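Long-range contacts in erythromycin C-12 hydroxylase (Saccharopolyspora erythraea, PDB 2JJN), which hydroxylates erythromycin D at C-12 to give erythromycin C, acting as a heme-dependent cytochrome P450 monooxygenase in erythromycin biosynthesis: residues A57-V62 with V312-L317; T66-S71 with K297-A302. The protein carries 2 engineered substitutions. All blocks are in the same frame, centred on the assembly; numbering follows the deposited sequence.

Interaction 1: A57-V62 with V312-L317; sequences ADVQTV and VNTWVL
Trp315, whose backbone O meets Val59 CG2 at 3.9 Å, has its indole NE1 hydrogen-bonded to His52 ND1 of the neighbouring strand; this bond and ring contacts with His52 and Phe54 hold the indole, which extends away from the helix. Helix 57-62 runs over strand 312-315, the short axes 8.2 Å apart at their closest and turned by 131°. Val59 and Val62, one turn apart, both have CB directed at the strand. Val59 carries CG1 anti to its backbone N (chi1 163°), and this branch reaches Thr314 CB at 4.0 Å; its other branch, CG2, rests against the main chain of Trp315. Val62 and Thr314 run past each other in opposite senses, and their methyls are pressed together: Val62 CG1 stands 3.3 Å from Thr314 CG2, tighter than usual carbon packing. With OG1 between the backbone N and the carbonyl carbon (chi1 55°), Thr314 CG2 lies anti to the carbonyl carbon, facing Val62; OG1 bonds weakly to Met291 O. Val312 CG1 adds a looser touch on Val62 CG1 at 4.4 Å. The contact is buried, and methyls meet methyls and main chain without a direct polar bond between the segments. An inverse gamma turn centred on Trp315, with a weak Val316 N to Thr314 O bond of 3.2 Å, turns the strand into the next helix, which Trp315 precedes as N-cap residue. Val62 packs on heme-binding Arg293, and the Val316 side chain lies about 6 Å from the heme. A helix laid on the main mixed beta sheet is characteristic of the cytochrome P450 fold.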
loop_
_atom_site.group_PDB
_atom_site.type_symbol
_atom_site.label_atom_id
_atom_site.label_comp_id
_atom_site.label_asym_id
_atom_site.label_seq_id
_atom_site.Cartn_x
_atom_site.Cartn_y
_atom_site.Cartn_z
ATOM N N ALA A 57 -18.094 -2.994 9.727
ATOM C CA ALA A 57 -18.099 -2.481 11.075
ATOM C C ALA A 57 -17.094 -3.206 11.966
ATOM O O ALA A 57 -16.531 -2.614 12.873
ATOM C CB ALA A 57 -19.501 -2.613 11.678
ATOM N N ASP A 58 -16.948 -4.511 11.750
ATOM C CA ASP A 58 -16.044 -5.320 12.593
ATOM C C ASP A 58 -14.577 -5.038 12.256
ATOM O O ASP A 58 -13.731 -5.018 13.168
ATOM C CB ASP A 58 -16.352 -6.803 12.396
ATOM C CG ASP A 58 -17.777 -7.179 12.896
ATOM O OD1 ASP A 58 -18.261 -6.446 13.817
ATOM O OD2 ASP A 58 -18.376 -8.108 12.303
ATOM N N VAL A 59 -14.285 -4.820 10.973
ATOM C CA VAL A 59 -12.913 -4.395 10.596
ATOM C C VAL A 59 -12.582 -3.074 11.287
ATOM O O VAL A 59 -11.497 -2.907 11.866
ATOM C CB VAL A 59 -12.820 -4.257 9.084
ATOM C CG1 VAL A 59 -11.560 -3.417 8.671
ATOM C CG2 VAL A 59 -12.843 -5.654 8.412
ATOM N N GLN A 60 -13.529 -2.128 11.316
ATOM C CA GLN A 60 -13.259 -0.869 12.031
ATOM C C GLN A 60 -13.068 -1.075 13.537
ATOM O O GLN A 60 -12.210 -0.446 14.152
ATOM C CB GLN A 60 -14.408 0.098 11.772
ATOM C CG GLN A 60 -14.419 0.629 10.361
ATOM C CD GLN A 60 -15.465 1.741 10.193
ATOM O OE1 GLN A 60 -15.184 2.768 9.590
ATOM N NE2 GLN A 60 -16.674 1.505 10.666
ATOM N N THR A 61 -13.848 -1.962 14.132
ATOM C CA THR A 61 -13.702 -2.268 15.575
ATOM C C THR A 61 -12.305 -2.736 15.897
ATOM O O THR A 61 -11.706 -2.264 16.867
ATOM C CB THR A 61 -14.744 -3.293 15.987
ATOM O OG1 THR A 61 -16.026 -2.638 15.915
ATOM C CG2 THR A 61 -14.504 -3.857 17.376
ATOM N N VAL A 62 -11.811 -3.668 15.077
ATOM C CA VAL A 62 -10.520 -4.294 15.313
ATOM C C VAL A 62 -9.425 -3.247 15.165
ATOM O O VAL A 62 -8.560 -3.161 16.031
ATOM C CB VAL A 62 -10.280 -5.461 14.356
ATOM C CG1 VAL A 62 -8.798 -5.936 14.400
ATOM C CG2 VAL A 62 -11.236 -6.606 14.730
ATOM N N VAL A 312 -5.033 -11.849 13.904
ATOM C CA VAL A 312 -6.347 -11.499 13.335
ATOM C C VAL A 312 -6.071 -10.712 12.069
ATOM O O VAL A 312 -5.299 -9.741 12.107
ATOM C CB VAL A 312 -7.126 -10.598 14.320
ATOM C CG1 VAL A 312 -8.480 -10.229 13.704
ATOM C CG2 VAL A 312 -7.303 -11.333 15.683
ATOM N N ASN A 313 -6.693 -11.115 10.962
ATOM C CA ASN A 313 -6.523 -10.473 9.629
ATOM C C ASN A 313 -7.805 -9.679 9.405
ATOM O O ASN A 313 -8.897 -10.267 9.414
ATOM C CB ASN A 313 -6.465 -11.650 8.612
ATOM C CG ASN A 313 -5.083 -12.154 8.363
ATOM O OD1 ASN A 313 -4.827 -13.339 8.521
ATOM N ND2 ASN A 313 -4.185 -11.277 7.939
ATOM N N THR A 314 -7.691 -8.374 9.219
ATOM C CA THR A 314 -8.874 -7.537 8.908
ATOM C C THR A 314 -8.946 -7.308 7.417
ATOM O O THR A 314 -8.022 -6.732 6.863
ATOM C CB THR A 314 -8.830 -6.149 9.563
ATOM O OG1 THR A 314 -7.628 -5.454 9.224
ATOM C CG2 THR A 314 -8.932 -6.221 11.105
ATOM N N TRP A 315 -10.013 -7.773 6.787
ATOM C CA TRP A 315 -10.135 -7.761 5.329
ATOM C C TRP A 315 -10.754 -6.452 4.860
ATOM O O TRP A 315 -11.977 -6.299 4.702
ATOM C CB TRP A 315 -10.943 -8.966 4.868
ATOM C CG TRP A 315 -10.145 -10.228 4.807
ATOM C CD1 TRP A 315 -9.945 -11.088 5.815
ATOM C CD2 TRP A 315 -9.458 -10.738 3.660
ATOM N NE1 TRP A 315 -9.152 -12.176 5.366
ATOM C CE2 TRP A 315 -8.844 -11.964 4.044
ATOM C CE3 TRP A 315 -9.262 -10.250 2.353
ATOM C CZ2 TRP A 315 -8.068 -12.729 3.157
ATOM C CZ3 TRP A 315 -8.514 -11.017 1.465
ATOM C CH2 TRP A 315 -7.924 -12.239 1.869
ATOM N N VAL A 316 -9.873 -5.468 4.644
ATOM C CA VAL A 316 -10.332 -4.180 4.101
ATOM C C VAL A 316 -11.058 -4.377 2.746
ATOM O O VAL A 316 -12.030 -3.694 2.440
ATOM C CB VAL A 316 -9.164 -3.182 4.034
ATOM C CG1 VAL A 316 -9.434 -2.063 3.033
ATOM C CG2 VAL A 316 -8.968 -2.598 5.462
ATOM N N LEU A 317 -10.585 -5.312 1.927
ATOM C CA LEU A 317 -11.246 -5.574 0.643
ATOM C C LEU A 317 -12.683 -5.980 0.866
ATOM O O LEU A 317 -13.569 -5.507 0.137
ATOM C CB LEU A 317 -10.504 -6.676 -0.094
ATOM C CG LEU A 317 -11.194 -7.148 -1.379
ATOM C CD1 LEU A 317 -11.316 -5.964 -2.403
ATOM C CD2 LEU A 317 -10.395 -8.296 -1.982
#

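Interaction 2: T66-S71 with K297-A302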
loop_
_atom_site.group_PDB
_atom_site.type_symbol
_atom_site.label_atom_id
_atom_site.label_comp_id
_atom_site.label_asym_id
_atom_site.label_seq_id
_atom_site.Cartn_x
_atom_site.Cartn_y
_atom_site.Cartn_z
ATOM N N THR A 66 -6.472 -0.554 19.778
ATOM C CA THR A 66 -5.061 -0.910 19.789
ATOM C C THR A 66 -4.668 -1.707 21.044
ATOM O O THR A 66 -3.699 -2.510 21.020
ATOM C CB THR A 66 -4.141 0.331 19.660
ATOM O OG1 THR A 66 -4.392 1.206 20.754
ATOM C CG2 THR A 66 -4.344 1.029 18.296
ATOM N N ALA A 67 -5.391 -1.484 22.154
ATOM C CA ALA A 67 -5.095 -2.188 23.388
ATOM C C ALA A 67 -5.380 -3.675 23.285
ATOM O O ALA A 67 -4.585 -4.500 23.736
ATOM C CB ALA A 67 -5.916 -1.584 24.543
ATOM N N THR A 68 -6.491 -4.006 22.620
ATOM C CA THR A 68 -6.846 -5.410 22.406
ATOM C C THR A 68 -6.142 -6.021 21.199
ATOM O O THR A 68 -5.723 -7.170 21.225
ATOM C CB THR A 68 -8.356 -5.555 22.152
ATOM O OG1 THR A 68 -9.069 -4.918 23.219
ATOM C CG2 THR A 68 -8.804 -7.047 22.018
ATOM N N PHE A 69 -6.069 -5.238 20.118
ATOM C CA PHE A 69 -5.547 -5.717 18.865
ATOM C C PHE A 69 -4.239 -5.016 18.556
ATOM O O PHE A 69 -4.214 -3.961 17.946
ATOM C CB PHE A 69 -6.575 -5.504 17.736
ATOM C CG PHE A 69 -7.859 -6.263 17.978
ATOM C CD1 PHE A 69 -8.953 -5.575 18.473
ATOM C CD2 PHE A 69 -7.943 -7.641 17.726
ATOM C CE1 PHE A 69 -10.191 -6.253 18.735
ATOM C CE2 PHE A 69 -9.184 -8.361 17.980
ATOM C CZ PHE A 69 -10.289 -7.641 18.458
ATOM N N SER A 70 -3.174 -5.654 19.005
ATOM C CA SER A 70 -1.818 -5.104 18.852
ATOM C C SER A 70 -1.315 -5.138 17.418
ATOM O O SER A 70 -1.684 -6.033 16.647
ATOM C CB SER A 70 -0.872 -5.874 19.787
ATOM O OG SER A 70 0.490 -5.541 19.461
ATOM N N SER A 71 -0.466 -4.158 17.047
ATOM C CA SER A 71 0.153 -4.154 15.755
ATOM C C SER A 71 1.493 -4.841 15.747
ATOM O O SER A 71 2.135 -4.897 14.711
ATOM C CB SER A 71 0.322 -2.720 15.226
ATOM O OG SER A 71 -0.930 -2.218 14.838
ATOM N N LYS A 297 -5.407 -10.234 24.586
ATOM C CA LYS A 297 -6.299 -10.830 25.578
ATOM C C LYS A 297 -7.470 -11.470 24.874
ATOM O O LYS A 297 -7.735 -11.185 23.712
ATOM C CB LYS A 297 -6.819 -9.760 26.548
ATOM C CG LYS A 297 -7.517 -8.581 25.861
ATOM C CD LYS A 297 -7.888 -7.522 26.873
ATOM C CE LYS A 297 -8.868 -6.541 26.281
ATOM N NZ LYS A 297 -9.697 -5.894 27.372
ATOM N N ALA A 298 -8.224 -12.300 25.619
ATOM C CA ALA A 298 -9.463 -12.829 25.083
ATOM C C ALA A 298 -10.395 -11.702 24.700
ATOM O O ALA A 298 -10.572 -10.752 25.473
ATOM C CB ALA A 298 -10.129 -13.768 26.109
ATOM N N THR A 299 -11.040 -11.793 23.522
ATOM C CA THR A 299 -11.951 -10.743 23.082
ATOM C C THR A 299 -13.012 -11.352 22.177
ATOM O O THR A 299 -12.958 -12.549 21.904
ATOM C CB THR A 299 -11.141 -9.650 22.383
ATOM O OG1 THR A 299 -11.974 -8.519 22.130
ATOM C CG2 THR A 299 -10.550 -10.194 21.075
ATOM N N GLU A 300 -14.028 -10.581 21.839
ATOM C CA GLU A 300 -15.057 -11.043 20.925
ATOM C C GLU A 300 -15.269 -10.025 19.829
ATOM O O GLU A 300 -15.202 -8.806 20.077
ATOM C CB GLU A 300 -16.358 -11.316 21.681
ATOM C CG GLU A 300 -16.287 -12.169 22.967
ATOM C CD GLU A 300 -15.785 -11.410 24.227
ATOM O OE1 GLU A 300 -16.338 -10.339 24.579
ATOM O OE2 GLU A 300 -14.832 -11.891 24.886
ATOM N N VAL A 301 -15.522 -10.531 18.627
ATOM C CA VAL A 301 -15.930 -9.705 17.508
ATOM C C VAL A 301 -17.223 -10.283 16.983
ATOM O O VAL A 301 -17.276 -11.457 16.677
ATOM C CB VAL A 301 -14.848 -9.709 16.403
ATOM C CG1 VAL A 301 -15.306 -8.885 15.226
ATOM C CG2 VAL A 301 -13.544 -9.094 16.939
ATOM N N ALA A 302 -18.290 -9.477 16.902
ATOM C CA ALA A 302 -19.542 -9.974 16.394
ATOM C C ALA A 302 -20.057 -11.176 17.203
ATOM O O ALA A 302 -20.684 -12.071 16.638
ATOM C CB ALA A 302 -19.469 -10.334 14.890
HETATM O O HOH W 1 -11.472 -6.729 24.084
#
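Phe69 and Thr299 join an edge strand of the main P450 sheet to the beta hairpin formed by strands 299-301 and 304-306. The Phe69 side chain leaves with CG beside the backbone N (chi1 -61°), and its ring atom CZ meets Thr299 CG2 at 3.7 Å and Val301 CG2 at 3.9 Å, both methyls approaching the ring obliquely. Thr299 and Val301, alternate strand residues, both direct CB toward the other segment. In Thr299 OG1 is anti to the backbone N (chi1 -171°), which puts CG2 between N and the carbonyl carbon, next to the ring. Thr68, modelled in two conformers, lays CG2 over one face of its neighbour's ring in the conformer described, 3.6 Å above the plane and offset toward the rim. Thr68 CG2 lies 3.5 Å from Thr299 CB, wedged between ring and hairpin. Thr68 OG1 is hydrogen-bonded to Asp65 OD2. The Lys297 chain, extended beyond CG in the conformer described, crosses Thr68 at about a right angle, its CE 3.5 Å from Thr68 OG1. Val301 also packs on Val62. Polar contact between Thr68 and Thr299 is indirect: one water donates to Thr68 OG1 at 3.1 Å and is hydrogen-bonded to Thr299 OG1 at 2.7 Å.

How the interactions relate
The centres of interactions 1 and 2 lie about 11 Å apart on the same side of the chain's centre, and both reach the five-stranded mixed sheet. Helix 56-64 is followed in the chain by edge strand 69-70; much later the hairpin of 299-301 and 304-306 precedes strand 311-315, so interaction 2 is nested inside the loop closed by interaction 1. The two also touch: Val62 O is 3.5 Å from Phe69 CD1, and Asp58 CB is 3.7 Å from Val301 CG1. Helix 56-64 thus packs against both sheet and hairpin, and the two contacts adjoin. Strand 290-295, which carries heme-binding Arg293, lies between strands 311-315 and 69-70 and probably connects this region to the heme site.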